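Glycoside transferase (Listeria monocytogenes, PDB 6R2M) is probably an extracellular glycoside hydrolase acting on exopolysaccharide, with a weaker suggestion of transferase activity. Local coordinates at residues T20-Y25 / F302-K307; A218-N223 / N273-A278; V264-T269 / E308-K313; M291-S294 / T298-F301. All blocks are in the same frame, centred on the assembly; numbering follows the deposited sequence.

Contact 1. Residues T20-Y25 / F302-K307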
# COMPACT_ATOMS: atom_id res chain seq x y z
N THR A 20 -21.72 -3.16 4.82
CA THR A 20 -21.15 -4.44 5.22
C THR A 20 -20.89 -5.37 4.05
O THR A 20 -20.50 -6.52 4.29
CB THR A 20 -22.07 -5.15 6.22
OG1 THR A 20 -23.33 -5.41 5.59
CG2 THR A 20 -22.29 -4.29 7.45
N SER A 21 -21.09 -4.94 2.81
CA SER A 21 -21.05 -5.87 1.69
C SER A 21 -19.64 -6.38 1.42
O SER A 21 -19.45 -7.56 1.08
CB SER A 21 -21.63 -5.21 0.44
OG SER A 21 -21.01 -3.96 0.19
N VAL A 22 -18.63 -5.51 1.54
CA VAL A 22 -17.26 -5.94 1.33
C VAL A 22 -16.85 -6.95 2.41
O VAL A 22 -16.25 -7.99 2.11
CB VAL A 22 -16.29 -4.74 1.30
CG1 VAL A 22 -14.84 -5.23 1.43
CG2 VAL A 22 -16.47 -3.94 0.03
N GLN A 23 -17.18 -6.65 3.67
CA GLN A 23 -16.89 -7.58 4.76
C GLN A 23 -17.49 -8.95 4.49
O GLN A 23 -16.83 -9.98 4.66
CB GLN A 23 -17.40 -7.01 6.09
CG GLN A 23 -16.76 -5.68 6.49
CD GLN A 23 -17.60 -4.47 6.07
OE1 GLN A 23 -17.88 -4.28 4.89
NE2 GLN A 23 -18.00 -3.67 7.04
N THR A 24 -18.76 -8.98 4.06
CA THR A 24 -19.42 -10.24 3.74
C THR A 24 -18.71 -10.94 2.59
O THR A 24 -18.47 -12.15 2.66
CB THR A 24 -20.88 -9.97 3.39
OG1 THR A 24 -21.54 -9.45 4.55
CG2 THR A 24 -21.59 -11.25 2.95
N TYR A 25 -18.32 -10.18 1.56
CA TYR A 25 -17.65 -10.77 0.41
C TYR A 25 -16.27 -11.30 0.78
O TYR A 25 -15.86 -12.37 0.32
CB TYR A 25 -17.55 -9.72 -0.70
CG TYR A 25 -16.99 -10.26 -1.98
CD1 TYR A 25 -17.82 -10.85 -2.92
CD2 TYR A 25 -15.63 -10.20 -2.25
CE1 TYR A 25 -17.32 -11.35 -4.09
CE2 TYR A 25 -15.11 -10.71 -3.44
CZ TYR A 25 -15.98 -11.27 -4.36
OH TYR A 25 -15.52 -11.79 -5.55
N PHE A 302 -5.12 -7.64 -3.41
CA PHE A 302 -4.57 -6.28 -3.53
C PHE A 302 -5.38 -5.45 -4.52
O PHE A 302 -5.68 -4.28 -4.25
CB PHE A 302 -3.12 -6.34 -3.99
CG PHE A 302 -2.38 -5.02 -3.91
CD1 PHE A 302 -1.84 -4.58 -2.70
CD2 PHE A 302 -2.14 -4.27 -5.05
CE1 PHE A 302 -1.10 -3.39 -2.64
CE2 PHE A 302 -1.41 -3.09 -4.99
CZ PHE A 302 -0.89 -2.65 -3.79
N ASP A 303 -5.75 -6.04 -5.66
CA ASP A 303 -6.56 -5.31 -6.64
C ASP A 303 -7.98 -5.12 -6.14
O ASP A 303 -8.54 -4.01 -6.22
CB ASP A 303 -6.57 -6.06 -7.98
CG ASP A 303 -5.25 -5.97 -8.71
OD1 ASP A 303 -4.69 -4.87 -8.81
OD2 ASP A 303 -4.78 -7.02 -9.20
N TYR A 304 -8.58 -6.18 -5.60
CA TYR A 304 -9.95 -6.10 -5.12
C TYR A 304 -10.08 -5.00 -4.07
O TYR A 304 -10.94 -4.13 -4.17
CB TYR A 304 -10.38 -7.45 -4.55
CG TYR A 304 -11.69 -7.37 -3.81
CD1 TYR A 304 -12.90 -7.39 -4.50
CD2 TYR A 304 -11.73 -7.22 -2.43
CE1 TYR A 304 -14.10 -7.28 -3.83
CE2 TYR A 304 -12.93 -7.12 -1.75
CZ TYR A 304 -14.10 -7.15 -2.46
OH TYR A 304 -15.29 -7.05 -1.75
N ILE A 305 -9.20 -5.02 -3.07
CA ILE A 305 -9.44 -4.16 -1.91
C ILE A 305 -9.00 -2.73 -2.19
O ILE A 305 -9.59 -1.79 -1.63
CB ILE A 305 -8.75 -4.74 -0.66
CG1 ILE A 305 -9.32 -4.09 0.61
CG2 ILE A 305 -7.21 -4.60 -0.72
CD1 ILE A 305 -10.76 -4.52 0.92
N ASN A 306 -7.98 -2.51 -3.03
CA ASN A 306 -7.63 -1.13 -3.35
C ASN A 306 -8.69 -0.47 -4.21
O ASN A 306 -8.91 0.74 -4.09
CB ASN A 306 -6.27 -1.07 -4.04
CG ASN A 306 -5.11 -1.00 -3.05
OD1 ASN A 306 -4.98 -0.03 -2.32
ND2 ASN A 306 -4.29 -2.03 -3.01
N LYS A 307 -9.40 -1.24 -5.05
CA LYS A 307 -10.54 -0.66 -5.73
C LYS A 307 -11.62 -0.26 -4.72
O LYS A 307 -12.13 0.87 -4.77
CB LYS A 307 -11.09 -1.62 -6.79
CG LYS A 307 -12.37 -1.12 -7.45
CD LYS A 307 -12.72 -1.93 -8.67
CE LYS A 307 -14.00 -1.40 -9.30
NZ LYS A 307 -14.43 -2.11 -10.54
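Val22 and Tyr25 of helix 21-29 pack against Tyr304 of helix 301-312. These are the first and last helices of a mainly helical chain. The pairing is consistent with the closing seam of an (alpha/alpha) barrel, the fold of related glycoside hydrolases. The two short segments run nearly antiparallel, at 167°. Their axes stay 12.2 Å apart, and the gap is filled chiefly by the two tyrosine rings.

Tyr25 can be followed outward. Tyr25 CB lies 3.7 Å from Tyr304 OH. CG remains beside the same oxygen. At Tyr25 CD2 the packing is closest, with Tyr304 OH at 3.2 Å and Tyr304 CZ at 3.4 Å. Tyr25 CE2 then lies along the other ring and meets Tyr304 CE1 at 3.6 Å. Beyond it, the hydroxyl at the tip leaves this partner and makes a weak hydrogen bond to Ser294 O.

The two ring planes are only 22° from parallel, but they are slid apart and barely overlap. The rings touch mainly through the hydroxyl end of Tyr304 and the CD2-CE2 side of Tyr25. CG of each tyrosine is anti to its own backbone N, and this sends both rings into the gap between the helices. Tyr30 also meets the Tyr304 ring, and Pro296 touches Tyr25.

Val22 also packs on the Tyr304 hydroxyl. It slides past the tyrosine in the opposite direction, with both methyls near OH. Its CG1 also reaches the neighbouring residue on helix 301-312: Val22 CG1 lies 4.2 Å from Ile305 CD1.

Contact 2. Residues A218-N223 / N273-A278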
# COMPACT_ATOMS: atom_id res chain seq x y z
N ALA A 218 4.71 9.00 -3.19
CA ALA A 218 5.65 9.35 -2.14
C ALA A 218 6.46 10.58 -2.52
O ALA A 218 6.76 11.42 -1.68
CB ALA A 218 6.59 8.17 -1.86
N TYR A 219 6.84 10.68 -3.80
CA TYR A 219 7.56 11.85 -4.28
C TYR A 219 6.76 13.12 -4.01
O TYR A 219 7.30 14.11 -3.50
CB TYR A 219 7.84 11.70 -5.77
CG TYR A 219 8.78 12.72 -6.31
CD1 TYR A 219 8.31 13.96 -6.75
CD2 TYR A 219 10.13 12.46 -6.42
CE1 TYR A 219 9.16 14.90 -7.27
CE2 TYR A 219 11.00 13.39 -6.93
CZ TYR A 219 10.51 14.61 -7.35
OH TYR A 219 11.39 15.52 -7.86
N PHE A 220 5.49 13.12 -4.40
CA PHE A 220 4.66 14.30 -4.17
C PHE A 220 4.48 14.56 -2.69
O PHE A 220 4.54 15.71 -2.24
CB PHE A 220 3.30 14.13 -4.84
CG PHE A 220 2.40 15.31 -4.65
CD1 PHE A 220 1.35 15.26 -3.74
CD2 PHE A 220 2.61 16.48 -5.37
CE1 PHE A 220 0.53 16.37 -3.56
CE2 PHE A 220 1.79 17.57 -5.19
CZ PHE A 220 0.74 17.51 -4.29
N ASP A 221 4.26 13.50 -1.91
CA ASP A 221 4.03 13.66 -0.48
C ASP A 221 5.21 14.32 0.21
O ASP A 221 5.03 15.15 1.11
CB ASP A 221 3.76 12.31 0.16
CG ASP A 221 2.38 11.78 -0.15
OD1 ASP A 221 1.53 12.57 -0.64
OD2 ASP A 221 2.13 10.59 0.10
N GLU A 222 6.44 13.95 -0.16
CA GLU A 222 7.62 14.48 0.50
C GLU A 222 8.04 15.82 -0.09
O GLU A 222 8.38 16.75 0.65
CB GLU A 222 8.78 13.48 0.39
CG GLU A 222 10.16 14.06 0.79
CD GLU A 222 10.19 14.58 2.21
OE1 GLU A 222 9.37 14.13 3.03
OE2 GLU A 222 11.03 15.46 2.50
N ASN A 223 8.04 15.93 -1.42
CA ASN A 223 8.65 17.08 -2.08
C ASN A 223 7.66 18.21 -2.38
O ASN A 223 8.11 19.34 -2.64
CB ASN A 223 9.33 16.63 -3.37
CG ASN A 223 10.47 15.67 -3.11
OD1 ASN A 223 11.30 15.92 -2.23
ND2 ASN A 223 10.51 14.57 -3.85
N ASN A 273 -6.05 13.14 -7.82
CA ASN A 273 -6.81 13.96 -6.88
C ASN A 273 -5.90 14.67 -5.88
O ASN A 273 -6.17 15.82 -5.51
CB ASN A 273 -7.87 13.08 -6.21
CG ASN A 273 -8.96 12.67 -7.19
OD1 ASN A 273 -9.26 13.40 -8.14
ND2 ASN A 273 -9.53 11.49 -6.99
N LYS A 274 -4.79 14.05 -5.48
CA LYS A 274 -3.84 14.72 -4.59
C LYS A 274 -3.13 15.88 -5.27
O LYS A 274 -2.74 16.85 -4.61
CB LYS A 274 -2.80 13.72 -4.07
CG LYS A 274 -3.35 12.70 -3.07
CD LYS A 274 -2.47 11.45 -3.01
CE LYS A 274 -1.13 11.75 -2.34
NZ LYS A 274 -1.28 11.84 -0.86
N THR A 275 -2.92 15.79 -6.59
CA THR A 275 -2.10 16.76 -7.31
C THR A 275 -2.94 17.76 -8.11
O THR A 275 -2.41 18.41 -9.02
CB THR A 275 -1.11 16.03 -8.22
OG1 THR A 275 -1.83 15.26 -9.20
CG2 THR A 275 -0.27 15.09 -7.38
N ASN A 276 -4.22 17.87 -7.79
CA ASN A 276 -5.09 18.90 -8.35
C ASN A 276 -5.26 18.71 -9.85
O ASN A 276 -5.18 19.65 -10.64
CB ASN A 276 -4.56 20.30 -8.03
CG ASN A 276 -5.60 21.38 -8.22
OD1 ASN A 276 -6.80 21.15 -8.05
ND2 ASN A 276 -5.15 22.58 -8.58
N GLN A 277 -5.49 17.46 -10.26
CA GLN A 277 -5.73 17.13 -11.66
C GLN A 277 -7.11 16.49 -11.75
O GLN A 277 -7.23 15.29 -11.98
CB GLN A 277 -4.63 16.20 -12.20
CG GLN A 277 -3.23 16.75 -12.04
CD GLN A 277 -2.20 16.00 -12.86
OE1 GLN A 277 -2.31 15.88 -14.09
NE2 GLN A 277 -1.19 15.47 -12.18
N ALA A 278 -8.15 17.30 -11.57
CA ALA A 278 -9.49 16.76 -11.37
C ALA A 278 -10.03 16.07 -12.63
O ALA A 278 -10.69 15.03 -12.53
CB ALA A 278 -10.45 17.87 -10.93
O HOH W 1 0.25 9.01 -0.86
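The C-terminal turn of helix 209-223 meets the end of helix 262-274 here, through Phe220 and Asp221 on one side and Lys274 and Thr275 on the other. Thr275 puts its methyl over one face of the Phe220 ring. Thr275 CG2 stands 3.7 Å from the ring centroid of Phe220, only 8° off the normal, which makes a CH-pi contact. Lys274 O comes obliquely to the same ring, 3.5 Å from Phe220 CE1.

The hydroxyl of Thr275 is used elsewhere. It bonds to Tyr271 O, one turn back, and accepts from Gln277 NE2. These bonds hold the threonine's rotation and leave its methyl directed at the phenyl face.

Beside this apolar part sits a salt bridge. Lys274 NZ donates to Asp221 OD1 at 2.9 Å, on the syn lone pair. The lysine chain bends at its last two torsions, near 70° and 77°, and so curls the amine back to the carboxylate. A water donates to Asp221 OD2 at 2.6 Å and accepts a weak bond from Lys274 NZ.

A methyl-over-ring CH-pi contact, flanked by a water-bridged ion pair, is a surface arrangement joining two helix C-termini of a mainly helical fold.

Contact 3. Residues V264-T269 / E308-K313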
# COMPACT_ATOMS: atom_id res chain seq x y z
N VAL A 264 -3.26 -0.00 -10.43
CA VAL A 264 -2.70 1.17 -11.11
C VAL A 264 -3.76 2.25 -11.27
O VAL A 264 -3.50 3.43 -11.03
CB VAL A 264 -2.09 0.77 -12.46
CG1 VAL A 264 -1.84 2.02 -13.29
CG2 VAL A 264 -0.79 0.03 -12.21
N TYR A 265 -4.98 1.87 -11.65
CA TYR A 265 -6.01 2.91 -11.78
C TYR A 265 -6.45 3.44 -10.42
O TYR A 265 -6.78 4.63 -10.31
CB TYR A 265 -7.20 2.37 -12.56
CG TYR A 265 -6.91 2.26 -14.04
CD1 TYR A 265 -6.27 3.29 -14.72
CD2 TYR A 265 -7.29 1.13 -14.76
CE1 TYR A 265 -5.99 3.20 -16.08
CE2 TYR A 265 -7.03 1.03 -16.14
CZ TYR A 265 -6.38 2.07 -16.78
OH TYR A 265 -6.12 1.98 -18.13
N ALA A 266 -6.47 2.60 -9.38
CA ALA A 266 -6.78 3.12 -8.05
C ALA A 266 -5.74 4.14 -7.61
O ALA A 266 -6.09 5.23 -7.13
CB ALA A 266 -6.88 1.97 -7.04
N PHE A 267 -4.46 3.83 -7.82
CA PHE A 267 -3.42 4.76 -7.39
C PHE A 267 -3.34 5.98 -8.29
O PHE A 267 -3.04 7.07 -7.80
CB PHE A 267 -2.07 4.05 -7.34
CG PHE A 267 -2.02 2.96 -6.31
CD1 PHE A 267 -2.89 2.95 -5.24
CD2 PHE A 267 -1.11 1.92 -6.44
CE1 PHE A 267 -2.85 1.93 -4.30
CE2 PHE A 267 -1.05 0.91 -5.51
CZ PHE A 267 -1.93 0.91 -4.43
N LEU A 268 -3.62 5.84 -9.60
CA LEU A 268 -3.72 7.02 -10.46
C LEU A 268 -4.82 7.96 -10.00
O LEU A 268 -4.65 9.18 -10.01
CB LEU A 268 -3.98 6.60 -11.90
CG LEU A 268 -2.77 6.20 -12.72
CD1 LEU A 268 -3.26 5.48 -13.96
CD2 LEU A 268 -2.00 7.46 -13.09
N THR A 269 -5.98 7.41 -9.65
CA THR A 269 -7.08 8.23 -9.18
C THR A 269 -6.68 9.00 -7.93
O THR A 269 -6.90 10.22 -7.84
CB THR A 269 -8.30 7.34 -8.95
OG1 THR A 269 -8.66 6.75 -10.21
CG2 THR A 269 -9.47 8.13 -8.39
N GLU A 308 -11.93 -1.14 -3.75
CA GLU A 308 -12.97 -0.80 -2.77
C GLU A 308 -12.57 0.41 -1.93
O GLU A 308 -13.39 1.29 -1.69
CB GLU A 308 -13.27 -1.99 -1.87
CG GLU A 308 -13.87 -3.18 -2.61
CD GLU A 308 -15.13 -2.84 -3.39
OE1 GLU A 308 -15.91 -1.98 -2.93
OE2 GLU A 308 -15.34 -3.45 -4.46
N ILE A 309 -11.31 0.46 -1.48
CA ILE A 309 -10.87 1.60 -0.68
C ILE A 309 -10.97 2.90 -1.48
O ILE A 309 -11.48 3.91 -0.99
CB ILE A 309 -9.44 1.40 -0.17
CG1 ILE A 309 -9.38 0.23 0.82
CG2 ILE A 309 -8.90 2.70 0.47
CD1 ILE A 309 -7.97 -0.18 1.15
N THR A 310 -10.45 2.88 -2.71
CA THR A 310 -10.38 4.12 -3.49
C THR A 310 -11.76 4.63 -3.87
O THR A 310 -12.01 5.84 -3.88
CB THR A 310 -9.50 3.90 -4.73
OG1 THR A 310 -8.15 3.67 -4.32
CG2 THR A 310 -9.53 5.11 -5.65
N LEU A 311 -12.69 3.73 -4.17
CA LEU A 311 -14.04 4.19 -4.50
C LEU A 311 -14.81 4.66 -3.27
O LEU A 311 -15.81 5.38 -3.42
CB LEU A 311 -14.80 3.08 -5.22
CG LEU A 311 -14.29 2.82 -6.65
CD1 LEU A 311 -15.14 1.75 -7.31
CD2 LEU A 311 -14.29 4.11 -7.47
N LYS A 312 -14.36 4.31 -2.06
CA LYS A 312 -15.01 4.83 -0.86
C LYS A 312 -14.35 6.09 -0.33
O LYS A 312 -15.02 6.88 0.36
CB LYS A 312 -14.99 3.77 0.24
CG LYS A 312 -16.04 2.70 0.04
CD LYS A 312 -17.04 2.64 1.19
CE LYS A 312 -18.06 1.55 0.93
NZ LYS A 312 -17.47 0.40 0.20
N LYS A 313 -13.07 6.32 -0.62
CA LYS A 313 -12.40 7.49 -0.09
C LYS A 313 -12.96 8.76 -0.73
O LYS A 313 -13.51 8.74 -1.83
CB LYS A 313 -10.89 7.41 -0.33
CG LYS A 313 -10.18 6.31 0.43
CD LYS A 313 -10.19 6.53 1.93
CE LYS A 313 -9.14 7.54 2.35
NZ LYS A 313 -7.78 7.13 1.92
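No ring enters the contact of Ala266 and Thr269 with Thr310; the flat groups that matter are backbone carbonyls. Tyr265 O accepts two bonds from Thr269, which reach it from opposite faces of the carbonyl plane. One comes from Thr269 N. The other comes from Thr269 OG1, 2.8 Å from Tyr265 O and tilted 26° from that plane. The Ala266 carbonyl is approached across the contact by a methyl, with Thr310 CG2 3.7 Å from Ala266 O.

Helices 262-274 and 301-312 come very close here. The CA atoms of Ala266 and Thr310 are 5.9 Å apart, which the small side chains permit. Ala266 CB packs on the hydroxyl of Thr310, 3.4 Å from Thr310 OG1. The Thr310 methyl is anti to its backbone N, which places it near both Ala266 O and Thr269. Thr310 CG2 is 4.1 Å from Thr269 CG2, and the two side chains cross at a slant.

Neither threonine hydroxyl bonds across the two segments. Thr310 OG1 pairs with Gln270 NE2, and also with Asn306 O one turn back. Thr269 OG1 pairs with Thr284 OG1 of helix 278-290, besides its bond to Tyr265 O. Leu288 of that helix also touches Thr310.

The chemistry is thus mixed. The helices meet through methyls, the Thr310 hydroxyl oxygen and the Ala266 carbonyl, with no hydrogen bond between the segments. Each buried hydroxyl is satisfied by a backbone carbonyl and by a polar side chain outside the two segments.

Contact 4. Residues M291-S294 / T298-F301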
# COMPACT_ATOMS: atom_id res chain seq x y z
N MET A 291 -12.66 -1.83 -14.60
CA MET A 291 -11.96 -3.07 -14.26
C MET A 291 -12.86 -4.00 -13.48
O MET A 291 -13.62 -3.57 -12.61
CB MET A 291 -10.69 -2.75 -13.45
CG MET A 291 -9.77 -1.76 -14.16
SD MET A 291 -9.02 -2.38 -15.68
CE MET A 291 -10.20 -2.05 -16.91
N ASP A 292 -12.74 -5.29 -13.77
CA ASP A 292 -13.58 -6.32 -13.16
C ASP A 292 -12.80 -6.97 -12.02
O ASP A 292 -11.80 -7.66 -12.26
CB ASP A 292 -14.01 -7.34 -14.21
CG ASP A 292 -14.92 -8.42 -13.65
OD1 ASP A 292 -15.36 -8.30 -12.48
OD2 ASP A 292 -15.22 -9.38 -14.40
N THR A 293 -13.25 -6.74 -10.79
CA THR A 293 -12.62 -7.35 -9.63
C THR A 293 -13.49 -8.45 -9.02
O THR A 293 -13.29 -8.80 -7.85
CB THR A 293 -12.30 -6.30 -8.56
OG1 THR A 293 -13.49 -5.58 -8.19
CG2 THR A 293 -11.24 -5.31 -9.04
N SER A 294 -14.46 -9.00 -9.77
CA SER A 294 -15.49 -9.84 -9.17
C SER A 294 -15.16 -11.33 -9.16
O SER A 294 -15.90 -12.10 -8.54
CB SER A 294 -16.83 -9.62 -9.89
OG SER A 294 -16.78 -10.06 -11.23
N THR A 298 -9.14 -15.13 -9.71
CA THR A 298 -8.16 -14.46 -10.55
C THR A 298 -7.84 -13.04 -10.13
O THR A 298 -6.86 -12.48 -10.63
CB THR A 298 -8.63 -14.43 -12.01
OG1 THR A 298 -9.86 -13.70 -12.12
CG2 THR A 298 -8.82 -15.85 -12.53
N THR A 299 -8.65 -12.44 -9.25
CA THR A 299 -8.41 -11.09 -8.75
C THR A 299 -7.63 -11.17 -7.45
O THR A 299 -8.17 -11.58 -6.41
CB THR A 299 -9.73 -10.35 -8.52
OG1 THR A 299 -10.49 -10.36 -9.73
CG2 THR A 299 -9.49 -8.91 -8.11
N HIS A 300 -6.37 -10.75 -7.50
CA HIS A 300 -5.59 -10.64 -6.28
C HIS A 300 -6.30 -9.73 -5.29
O HIS A 300 -6.87 -8.71 -5.67
CB HIS A 300 -4.22 -10.08 -6.63
CG HIS A 300 -3.19 -10.25 -5.57
ND1 HIS A 300 -3.24 -9.60 -4.35
CD2 HIS A 300 -2.04 -10.97 -5.56
CE1 HIS A 300 -2.19 -9.93 -3.63
NE2 HIS A 300 -1.43 -10.75 -4.34
N PHE A 301 -6.28 -10.12 -4.02
CA PHE A 301 -6.89 -9.28 -2.99
C PHE A 301 -6.40 -7.84 -3.09
O PHE A 301 -7.17 -6.90 -2.86
CB PHE A 301 -6.59 -9.85 -1.60
CG PHE A 301 -7.35 -9.18 -0.52
CD1 PHE A 301 -8.70 -9.45 -0.33
CD2 PHE A 301 -6.73 -8.24 0.30
CE1 PHE A 301 -9.41 -8.79 0.68
CE2 PHE A 301 -7.41 -7.59 1.30
CZ PHE A 301 -8.76 -7.87 1.49
O HOH W 2 -12.69 -10.51 -12.20
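Thr293 and Thr299 make the tight part of this contact, inside the loop between helices 278-290 and 301-312. Both are buried, and their CA atoms are 5.7 Å apart. Thr299 lies against the Thr293 backbone, with Thr299 OG1 3.6 Å from Thr293 C. Thr299 CG2, anti to its own backbone N, meets Thr293 CB at 3.9 Å. The hydroxyl of Thr299 has its main partner in Asn295 O, within the bend of the loop.

The other side is looser and reaches solvent. Asp292 and Ser294 are exposed and add little packing. A water bridges the segments there. It donates to Asp292 O at 3.0 Å, and to Thr299 OG1 in a weak bond.

The exposed side is nevertheless ordered by local bonds. Ser294 N donates to Asp292 OD1 at 2.9 Å, from above the carboxylate plane and 43° out of it, and this bond makes an Asx turn. Ser294 OG gives Asp292 OD1 a short bond of 2.6 Å on its syn lone pair. Two donors thus grip one carboxylate oxygen.

Farther on, His300 ND1 caps Phe302 N. The loop leaves one helix through the Asx turn and enters the next through a histidine N-cap, a compact helix-to-helix connection.

Helix 301-312 links contacts 1 and 3, whose centres are 12 Å apart. Phe302 and Asn306 pack on Phe267, so the two contacts touch through these side chains. Contact 4 lies in the loop leading into that helix, with its centre 10 Å from that of contact 1. Lys307 NZ bonds to Met291 O at 2.7 Å and ties the helix back to its own entry loop. Contact 4 also touches contact 3, through Met291 on Tyr265. Contact 2 stands apart. It shares helix 262-274 with contact 3, but its nearest atoms are about 11 Å from contact 1 and about 15 Å from contact 4. All four belong to helix packing and helix connections.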